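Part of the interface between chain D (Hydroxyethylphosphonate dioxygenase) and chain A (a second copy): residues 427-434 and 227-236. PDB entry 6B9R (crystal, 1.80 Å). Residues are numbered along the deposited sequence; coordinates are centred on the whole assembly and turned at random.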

# COMPACT_ATOMS: atom_id res chain seq x y z
N VAL D 427 3.24 -6.45 -2.53
CA VAL D 427 3.59 -7.10 -1.27
C VAL D 427 3.81 -8.59 -1.49
O VAL D 427 4.76 -9.19 -0.97
CB VAL D 427 2.51 -6.85 -0.20
CG1 VAL D 427 2.74 -7.75 1.00
CG2 VAL D 427 2.50 -5.38 0.24
N ARG D 428 2.92 -9.22 -2.25
CA ARG D 428 3.00 -10.67 -2.45
C ARG D 428 4.22 -11.05 -3.27
O ARG D 428 4.85 -12.08 -3.00
CB ARG D 428 1.71 -11.17 -3.09
CG ARG D 428 0.47 -10.87 -2.22
CD ARG D 428 -0.81 -11.21 -2.97
NE ARG D 428 -0.89 -12.65 -3.21
CZ ARG D 428 -1.61 -13.21 -4.18
NH1 ARG D 428 -1.63 -14.53 -4.31
NH2 ARG D 428 -2.28 -12.46 -5.03
N PHE D 429 4.59 -10.24 -4.27
CA PHE D 429 5.86 -10.48 -4.97
C PHE D 429 7.04 -10.38 -4.00
O PHE D 429 7.99 -11.17 -4.08
CB PHE D 429 6.09 -9.46 -6.09
CG PHE D 429 5.01 -9.43 -7.13
CD1 PHE D 429 4.38 -10.59 -7.54
CD2 PHE D 429 4.65 -8.22 -7.71
CE1 PHE D 429 3.39 -10.54 -8.51
CE2 PHE D 429 3.65 -8.17 -8.67
CZ PHE D 429 3.03 -9.33 -9.08
N ALA D 430 7.00 -9.39 -3.11
CA ALA D 430 8.08 -9.22 -2.14
C ALA D 430 8.16 -10.42 -1.21
O ALA D 430 9.26 -10.90 -0.91
CB ALA D 430 7.86 -7.94 -1.34
N LEU D 431 7.01 -10.91 -0.72
CA LEU D 431 7.01 -12.12 0.09
C LEU D 431 7.61 -13.29 -0.67
O LEU D 431 8.33 -14.12 -0.09
CB LEU D 431 5.60 -12.45 0.55
CG LEU D 431 4.91 -11.45 1.48
CD1 LEU D 431 3.48 -11.88 1.75
CD2 LEU D 431 5.69 -11.32 2.78
N GLY D 432 7.32 -13.39 -1.97
CA GLY D 432 7.87 -14.48 -2.76
C GLY D 432 9.36 -14.37 -2.97
O GLY D 432 10.04 -15.38 -3.12
N ALA D 433 9.90 -13.14 -2.98
CA ALA D 433 11.33 -12.95 -3.17
C ALA D 433 12.12 -13.13 -1.88
O ALA D 433 13.34 -13.33 -1.94
CB ALA D 433 11.61 -11.56 -3.74
N MET D 434 11.46 -13.07 -0.72
CA MET D 434 12.16 -13.18 0.55
C MET D 434 12.88 -14.52 0.67
O MET D 434 12.34 -15.55 0.25
CB MET D 434 11.18 -13.04 1.72
CG MET D 434 10.94 -11.63 2.18
SD MET D 434 9.89 -11.67 3.63
CE MET D 434 9.91 -9.95 4.11
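Chain A 227-236: VTSSLALTPG

Chain D contributes the last turns of a helix, V427(D) to A433(D), and M434(D) (phi/psi -61/142) is the first residue to leave helical values. Chain A arrives as the end of a helix and then becomes extended: A232(A) (-61/143), L233(A) (-124/131), T234(A) (-80/130) and P235(A) (-53/142) cross the chain D helix rather than follow it, from A232(A) against R428(D) and L431(D) to P235(A) against A433(D). G236(A), at phi 79, ends the extended run. The closest CA pair is G432(D) and A232(A), 4.5 Å apart, a spacing that leaves little room between the backbones.

G432(D) explains how so close an approach is possible. Its CA lies 3.2 Å from L233(A) O, with an angle of 163° at the hydrogen, a CA-H...O contact. An ideal CB here would fall 1.7 Å from that same L233(A) O. The carbonyl also receives a longer contact from F429(D) CA at 3.6 Å (157°), so it rests over successive turns of the helix.

R428(D) holds the chain from two positions. Its backbone O accepts a hydrogen bond from L233(A) N (2.9 Å, 166°) while also accepting the helical bond from G432(D) N at 3.0 Å. Its side chain, with CA-to-CB directed toward chain A, adopts chi1 m, chi2 t and chi3 p, with chi4 at -157°. This conformation brings R428(D) NE within 2.9 Å of L231(A) O, and the 159° angle, with the acceptor near the guanidinium plane, marks a well-directed hydrogen bond. R428(D) NH1 and NH2 are hydrogen-bonded elsewhere in the structure. One face of the guanidinium is covered by L233(A).

L233(A), in the m,t rotamer (-72°, 175°), points its CA-to-CB bond sideways. Both methyls lie against the guanidinium, L233(A) CD2 3.7 Å from R428(D) NH1 and L233(A) CD1 3.8 Å from R428(D) CZ, and L233(A) CD1 also reaches F429(D) CE1 at 3.7 Å. The F429(D) ring, at chi1 -58° and chi2 -37°, meets that methyl obliquely. L233(A) gives up 98 Å² to the other stretch, the largest share of any residue in the contact.

L431(D) is also m,t (-64°, 175°). Its CB packs 3.9 Å from A232(A) CB, while its CD1 extends to within 3.8 Å of T228(A) O and 4.1 Å of T228(A) CG2. Farther along, P235(A) CG, in a C-gamma exo ring, lies 4.2 Å from A433(D) CB. Together the stretches bury 536 Å².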

# COMPACT_ATOMS: atom_id res chain seq x y z
N VAL A 227 -0.67 -18.35 6.82
CA VAL A 227 -1.43 -17.55 5.86
C VAL A 227 -0.49 -16.63 5.08
O VAL A 227 -0.60 -16.51 3.85
CB VAL A 227 -2.55 -16.76 6.56
CG1 VAL A 227 -3.15 -15.72 5.62
CG2 VAL A 227 -3.64 -17.71 7.04
N THR A 228 0.44 -15.98 5.77
CA THR A 228 1.34 -15.04 5.11
C THR A 228 2.20 -15.75 4.07
O THR A 228 2.30 -15.31 2.92
CB THR A 228 2.21 -14.33 6.15
OG1 THR A 228 1.38 -13.49 6.95
CG2 THR A 228 3.25 -13.46 5.48
N SER A 229 2.81 -16.87 4.46
CA SER A 229 3.59 -17.66 3.51
C SER A 229 2.76 -18.02 2.29
O SER A 229 3.24 -17.95 1.16
CB SER A 229 4.12 -18.93 4.18
OG SER A 229 5.13 -18.63 5.12
N SER A 230 1.48 -18.36 2.50
CA SER A 230 0.64 -18.82 1.40
C SER A 230 0.29 -17.70 0.43
O SER A 230 -0.06 -17.99 -0.72
CB SER A 230 -0.65 -19.45 1.94
OG SER A 230 -1.58 -18.45 2.33
N LEU A 231 0.37 -16.44 0.84
CA LEU A 231 0.11 -15.34 -0.08
C LEU A 231 1.31 -15.00 -0.96
O LEU A 231 1.15 -14.23 -1.91
CB LEU A 231 -0.31 -14.09 0.71
CG LEU A 231 -1.55 -14.32 1.57
CD1 LEU A 231 -1.92 -13.06 2.34
CD2 LEU A 231 -2.70 -14.77 0.70
N ALA A 232 2.48 -15.56 -0.68
CA ALA A 232 3.67 -15.24 -1.47
C ALA A 232 3.48 -15.62 -2.93
O ALA A 232 2.85 -16.63 -3.25
CB ALA A 232 4.90 -15.97 -0.92
N LEU A 233 4.03 -14.79 -3.82
CA LEU A 233 4.07 -15.05 -5.26
C LEU A 233 5.52 -14.98 -5.73
O LEU A 233 6.22 -14.01 -5.44
CB LEU A 233 3.24 -14.01 -6.03
CG LEU A 233 1.72 -14.05 -5.96
CD1 LEU A 233 1.17 -12.84 -6.70
CD2 LEU A 233 1.19 -15.34 -6.55
N THR A 234 5.95 -15.99 -6.48
CA THR A 234 7.34 -15.99 -6.94
C THR A 234 7.50 -15.08 -8.15
O THR A 234 6.71 -15.17 -9.10
CB THR A 234 7.81 -17.39 -7.30
OG1 THR A 234 7.29 -17.76 -8.58
CG2 THR A 234 7.33 -18.38 -6.28
N PRO A 235 8.48 -14.17 -8.15
CA PRO A 235 8.66 -13.28 -9.30
C PRO A 235 8.78 -14.06 -10.60
O PRO A 235 9.35 -15.16 -10.64
CB PRO A 235 9.96 -12.54 -8.96
CG PRO A 235 9.99 -12.52 -7.45
CD PRO A 235 9.40 -13.85 -7.04
N GLY A 236 8.18 -13.52 -11.66
CA GLY A 236 8.22 -14.14 -12.96
C GLY A 236 7.26 -15.28 -13.20
O GLY A 236 7.17 -15.77 -14.33